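Local coordinates for putative serine protease (Human astrovirus 1, PDB 2W5E), which is a trypsin-like serine protease with a charge-relay catalytic triad, probably responsible for cleaving the astrovirus non-structural polyprotein into its functional products, at residues A[25-30]-A[73-78]; A[57-62]-A[66-71]. All coordinates share one frame; numbering follows the deposited sequence.

Contact 1 (A[25-30]-A[73-78]); sequences GFFSGN and GDLHPT. With CD (cadmium ion), chain B.
Phe27, near the end of strand 21-28, meets the irregular loop 73-78 with no backbone hydrogen bond between them; the closest alpha carbons, those of Phe27 and Pro77, stay 7.4 Å apart, so side chains alone bridge the gap. The Phe27 ring is met at a face and at an edge. Pro77 sets its CB over the middle of one ring face, 3.7 Å from the centroid of the Phe27 ring and only 9° off the normal, a CH-pi contact in which the neighbouring Pro77 CG leans on the CG-CD1 side. Leu75 comes to the far edge of the same ring, where its CD2 lies in the ring plane 3.9 Å from Phe27 CE1. With CG swung beside its own backbone N (chi1 -58°), Phe27 turns toward the 73-78 loop, and Tyr49 adds an edge-to-face contact to those of Pro77 and Leu75. Between Leu75 and Pro77 the chain turns His76 the other way: its ND1 binds a cadmium ion at 2.0 Å, together with His4 and His6 of a second subunit and Glu50 of a third. This buried apolar packing joins strand 21-28 of the N-terminal six-stranded barrel of the chymotrypsin-like fold to the loop that follows strand 66-70.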
loop_
_atom_site.group_PDB
_atom_site.type_symbol
_atom_site.label_atom_id
_atom_site.label_comp_id
_atom_site.label_asym_id
_atom_site.label_seq_id
_atom_site.Cartn_x
_atom_site.Cartn_y
_atom_site.Cartn_z
ATOM N N GLY A 25 17.581 -2.323 18.947
ATOM C CA GLY A 25 17.276 -3.630 18.388
ATOM C C GLY A 25 16.453 -3.455 17.122
ATOM O O GLY A 25 15.925 -2.376 16.862
ATOM N N PHE A 26 16.342 -4.512 16.330
ATOM C CA PHE A 26 15.482 -4.467 15.154
ATOM C C PHE A 26 14.794 -5.795 14.874
ATOM O O PHE A 26 15.347 -6.868 15.123
ATOM C CB PHE A 26 16.246 -3.949 13.921
ATOM C CG PHE A 26 17.370 -4.837 13.477
ATOM C CD1 PHE A 26 18.653 -4.675 13.998
ATOM C CD2 PHE A 26 17.157 -5.818 12.514
ATOM C CE1 PHE A 26 19.702 -5.481 13.573
ATOM C CE2 PHE A 26 18.201 -6.636 12.086
ATOM C CZ PHE A 26 19.475 -6.468 12.612
ATOM N N PHE A 27 13.581 -5.699 14.337
ATOM C CA PHE A 27 12.755 -6.859 14.064
ATOM C C PHE A 27 13.149 -7.479 12.732
ATOM O O PHE A 27 13.291 -6.778 11.718
ATOM C CB PHE A 27 11.268 -6.476 14.076
ATOM C CG PHE A 27 10.803 -5.866 15.375
ATOM C CD1 PHE A 27 10.362 -6.672 16.422
ATOM C CD2 PHE A 27 10.797 -4.485 15.549
ATOM C CE1 PHE A 27 9.929 -6.112 17.631
ATOM C CE2 PHE A 27 10.367 -3.917 16.747
ATOM C CZ PHE A 27 9.933 -4.733 17.793
ATOM N N SER A 28 13.344 -8.793 12.756
ATOM C CA SER A 28 13.639 -9.577 11.562
ATOM C C SER A 28 13.112 -10.992 11.778
ATOM O O SER A 28 13.461 -11.657 12.765
ATOM C CB SER A 28 15.140 -9.600 11.281
ATOM O OG SER A 28 15.420 -10.254 10.055
ATOM N N GLY A 29 12.262 -11.443 10.857
ATOM C CA GLY A 29 11.523 -12.687 11.039
ATOM C C GLY A 29 10.730 -12.637 12.331
ATOM O O GLY A 29 9.997 -11.677 12.579
ATOM N N ASN A 30 10.899 -13.662 13.161
ATOM C CA ASN A 30 10.262 -13.714 14.477
ATOM C C ASN A 30 11.208 -13.258 15.597
ATOM O O ASN A 30 10.943 -13.477 16.780
ATOM C CB ASN A 30 9.741 -15.134 14.753
ATOM C CG ASN A 30 8.826 -15.202 15.966
ATOM O OD1 ASN A 30 7.883 -14.415 16.100
ATOM N ND2 ASN A 30 9.110 -16.146 16.864
ATOM N N GLY A 73 5.147 -12.443 22.033
ATOM C CA GLY A 73 3.945 -12.819 21.286
ATOM C C GLY A 73 2.924 -11.709 21.135
ATOM O O GLY A 73 2.173 -11.682 20.155
ATOM N N ASP A 74 2.900 -10.795 22.100
ATOM C CA ASP A 74 1.981 -9.658 22.085
ATOM C C ASP A 74 2.572 -8.381 21.462
ATOM O O ASP A 74 1.882 -7.364 21.357
ATOM C CB ASP A 74 1.437 -9.379 23.496
ATOM C CG ASP A 74 2.539 -9.193 24.542
ATOM O OD1 ASP A 74 3.669 -9.703 24.360
ATOM O OD2 ASP A 74 2.257 -8.536 25.564
ATOM N N LEU A 75 3.843 -8.443 21.065
ATOM C CA LEU A 75 4.503 -7.340 20.360
ATOM C C LEU A 75 4.354 -7.516 18.846
ATOM O O LEU A 75 4.959 -8.407 18.253
ATOM C CB LEU A 75 5.989 -7.243 20.752
ATOM C CG LEU A 75 6.886 -6.127 20.175
ATOM C CD1 LEU A 75 6.133 -4.835 19.918
ATOM C CD2 LEU A 75 8.077 -5.866 21.086
ATOM N N HIS A 76 3.551 -6.646 18.240
ATOM C CA HIS A 76 3.236 -6.733 16.813
ATOM C C HIS A 76 3.839 -5.529 16.083
ATOM O O HIS A 76 3.203 -4.471 16.005
ATOM C CB HIS A 76 1.711 -6.815 16.589
ATOM C CG HIS A 76 1.025 -7.859 17.424
ATOM N ND1 HIS A 76 -0.265 -7.707 17.898
ATOM C CD2 HIS A 76 1.453 -9.062 17.873
ATOM C CE1 HIS A 76 -0.590 -8.774 18.611
ATOM N NE2 HIS A 76 0.431 -9.611 18.607
ATOM N N PRO A 77 5.082 -5.677 15.573
ATOM C CA PRO A 77 5.773 -4.549 14.963
ATOM C C PRO A 77 5.155 -4.195 13.617
ATOM O O PRO A 77 4.657 -5.073 12.918
ATOM C CB PRO A 77 7.201 -5.073 14.770
ATOM C CG PRO A 77 7.052 -6.533 14.637
ATOM C CD PRO A 77 5.891 -6.908 15.521
ATOM N N THR A 78 5.194 -2.914 13.273
ATOM C CA THR A 78 4.615 -2.417 12.027
ATOM C C THR A 78 5.508 -2.683 10.811
ATOM O O THR A 78 5.057 -2.567 9.668
ATOM C CB THR A 78 4.351 -0.915 12.115
ATOM O OG1 THR A 78 5.590 -0.238 12.371
ATOM C CG2 THR A 78 3.351 -0.614 13.229
HETATM CD CD CD B . -1.737 -6.310 17.739
#

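Contact 2 (A[57-62]-A[66-71]); sequences KVRYMP and IAFITC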
loop_
_atom_site.group_PDB
_atom_site.type_symbol
_atom_site.label_atom_id
_atom_site.label_comp_id
_atom_site.label_asym_id
_atom_site.label_seq_id
_atom_site.Cartn_x
_atom_site.Cartn_y
_atom_site.Cartn_z
ATOM N N LYS A 57 13.042 -12.846 25.969
ATOM C CA LYS A 57 14.110 -13.787 26.275
ATOM C C LYS A 57 15.096 -13.951 25.128
ATOM O O LYS A 57 14.699 -14.176 23.980
ATOM C CB LYS A 57 13.521 -15.151 26.652
ATOM C CG LYS A 57 14.534 -16.130 27.222
ATOM C CD LYS A 57 13.894 -17.483 27.519
ATOM C CE LYS A 57 14.833 -18.363 28.321
ATOM N NZ LYS A 57 14.209 -19.664 28.705
ATOM N N VAL A 58 16.383 -13.850 25.453
ATOM C CA VAL A 58 17.450 -14.142 24.499
ATOM C C VAL A 58 17.291 -15.578 23.994
ATOM O O VAL A 58 17.099 -16.500 24.787
ATOM C CB VAL A 58 18.855 -13.930 25.125
ATOM C CG1 VAL A 58 19.957 -14.318 24.145
ATOM C CG2 VAL A 58 19.030 -12.486 25.557
ATOM N N ARG A 59 17.345 -15.744 22.674
ATOM C CA ARG A 59 17.189 -17.050 22.027
ATOM C C ARG A 59 18.533 -17.709 21.706
ATOM O O ARG A 59 18.729 -18.893 21.989
ATOM C CB ARG A 59 16.348 -16.913 20.744
ATOM C CG ARG A 59 16.277 -18.172 19.898
ATOM C CD ARG A 59 15.365 -18.022 18.681
ATOM N NE ARG A 59 15.922 -17.181 17.617
ATOM C CZ ARG A 59 16.912 -17.538 16.801
ATOM N NH1 ARG A 59 17.500 -18.724 16.924
ATOM N NH2 ARG A 59 17.328 -16.700 15.862
ATOM N N TYR A 60 19.453 -16.941 21.122
ATOM C CA TYR A 60 20.674 -17.504 20.544
ATOM C C TYR A 60 21.814 -16.484 20.464
ATOM O O TYR A 60 21.614 -15.343 20.039
ATOM C CB TYR A 60 20.360 -18.097 19.158
ATOM C CG TYR A 60 21.539 -18.663 18.388
ATOM C CD1 TYR A 60 22.420 -19.574 18.973
ATOM C CD2 TYR A 60 21.747 -18.310 17.055
ATOM C CE1 TYR A 60 23.495 -20.098 18.252
ATOM C CE2 TYR A 60 22.811 -18.827 16.331
ATOM C CZ TYR A 60 23.681 -19.719 16.931
ATOM O OH TYR A 60 24.739 -20.226 16.203
ATOM N N MET A 61 23.000 -16.916 20.888
ATOM C CA MET A 61 24.210 -16.098 20.870
ATOM C C MET A 61 25.284 -16.803 20.044
ATOM O O MET A 61 26.038 -17.613 20.584
ATOM C CB MET A 61 24.747 -15.878 22.291
ATOM C CG MET A 61 23.780 -15.258 23.284
ATOM S SD MET A 61 23.628 -13.476 23.116
ATOM C CE MET A 61 25.220 -12.914 23.710
ATOM N N PRO A 62 25.363 -16.502 18.734
ATOM C CA PRO A 62 26.378 -17.136 17.884
ATOM C C PRO A 62 27.797 -16.641 18.176
ATOM O O PRO A 62 27.996 -15.814 19.069
ATOM C CB PRO A 62 25.947 -16.732 16.468
ATOM C CG PRO A 62 25.220 -15.454 16.651
ATOM C CD PRO A 62 24.512 -15.572 17.969
ATOM N N ILE A 66 26.650 -10.815 17.805
ATOM C CA ILE A 66 25.250 -10.496 17.551
ATOM C C ILE A 66 24.387 -11.345 18.491
ATOM O O ILE A 66 24.778 -12.447 18.874
ATOM C CB ILE A 66 24.886 -10.744 16.052
ATOM C CG1 ILE A 66 25.597 -9.723 15.150
ATOM C CG2 ILE A 66 23.382 -10.672 15.814
ATOM C CD1 ILE A 66 25.628 -10.109 13.673
ATOM N N ALA A 67 23.229 -10.814 18.870
ATOM C CA ALA A 67 22.286 -11.523 19.733
ATOM C C ALA A 67 20.901 -11.622 19.088
ATOM O O ALA A 67 20.418 -10.665 18.482
ATOM C CB ALA A 67 22.196 -10.840 21.092
ATOM N N PHE A 68 20.275 -12.787 19.225
ATOM C CA PHE A 68 18.918 -13.002 18.732
ATOM C C PHE A 68 17.953 -13.193 19.897
ATOM O O PHE A 68 18.133 -14.083 20.729
ATOM C CB PHE A 68 18.865 -14.200 17.773
ATOM C CG PHE A 68 19.664 -14.006 16.514
ATOM C CD1 PHE A 68 19.092 -13.405 15.392
ATOM C CD2 PHE A 68 20.988 -14.423 16.447
ATOM C CE1 PHE A 68 19.835 -13.214 14.225
ATOM C CE2 PHE A 68 21.737 -14.239 15.287
ATOM C CZ PHE A 68 21.155 -13.635 14.169
ATOM N N ILE A 69 16.935 -12.342 19.936
ATOM C CA ILE A 69 15.932 -12.330 20.988
ATOM C C ILE A 69 14.581 -12.731 20.383
ATOM O O ILE A 69 14.192 -12.212 19.342
ATOM C CB ILE A 69 15.833 -10.913 21.617
ATOM C CG1 ILE A 69 17.177 -10.507 22.242
ATOM C CG2 ILE A 69 14.694 -10.833 22.627
ATOM C CD1 ILE A 69 17.384 -9.013 22.367
ATOM N N THR A 70 13.872 -13.656 21.032
ATOM C CA THR A 70 12.523 -14.033 20.597
ATOM C C THR A 70 11.571 -12.846 20.762
ATOM O O THR A 70 11.465 -12.276 21.851
ATOM C CB THR A 70 12.013 -15.282 21.372
ATOM O OG1 THR A 70 12.895 -16.385 21.126
ATOM C CG2 THR A 70 10.596 -15.666 20.943
ATOM N N CYS A 71 10.912 -12.440 19.673
ATOM C CA CYS A 71 9.933 -11.357 19.756
ATOM C C CYS A 71 8.758 -11.802 20.620
ATOM O O CYS A 71 8.201 -12.879 20.390
ATOM C CB CYS A 71 9.440 -10.911 18.374
ATOM S SG CYS A 71 8.364 -9.451 18.417
HETATM O O HOH W 1 26.927 -13.724 20.327
#
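Arg59 and Tyr60 both send their backbone N-H to one carbonyl, Phe68 O, at 2.7 Å from Arg59 N and 3.2 Å from Tyr60 N, which marks a classic beta bulge in the antiparallel hairpin of strands 52-60 and 66-70. Phe68 N returns a bond to Tyr60 O (3.0 Å, 162° at the hydrogen), and Thr70 N binds Lys57 O on the other side of the bulge. Past the Tyr60-Phe68 pair, a water lies within hydrogen-bonding distance of both Pro62 O and Ile66 O.

Among the apolar contacts, Phe68 is central. Tyr60 lies alongside it, pointing the same way, with Tyr60 CD2 and Phe68 CD2 4.0 Å apart, while the Pro62 and Phe68 side chains cross at about a right angle, Pro62 CG lying at the ring edge 3.9 Å from Phe68 CE2. Val58 and Ile69 form a non-hydrogen-bonded pair, and Met61 bends back so that its SD sits 3.6 Å from Ala67 CB.

Arg59 carries the charged contact. A bend at chi3 (73°) carries its guanidinium obliquely to Phe68, with Arg59 NH2 3.5 Å from Phe68 CB and the two planes 41° apart; the same NH2 makes a salt bridge to Asp31 and a hydrogen bond to Phe160 O. Two N-H groups sharing Phe68 O accommodate the extra residue, and Asp31 probably offsets the arginine's charge beside the aromatic ring.

Overall arrangement
After strand 13-18, the chain runs through strand 21-28, which supplies most of residues 25-30, and residues 73-78, after 42 intervening residues, come back against it, so contact 1 closes a long loop. Nested within that loop, contact 2 closes the hairpin between 57-62 and 66-71, whose connection carries the catalytic Asp65. Strand 31-35 lies between strands 21-28 and 66-70, so both contacts belong to the same N-terminal barrel. They also meet directly: Asn30 O and Cys71 N, 3.1 Å apart, probably form a hydrogen bond, and Cys71 SG packs on Phe27. Contact 1 ties the outgoing loop to the barrel, whereas contact 2 joins neighbouring strands within it.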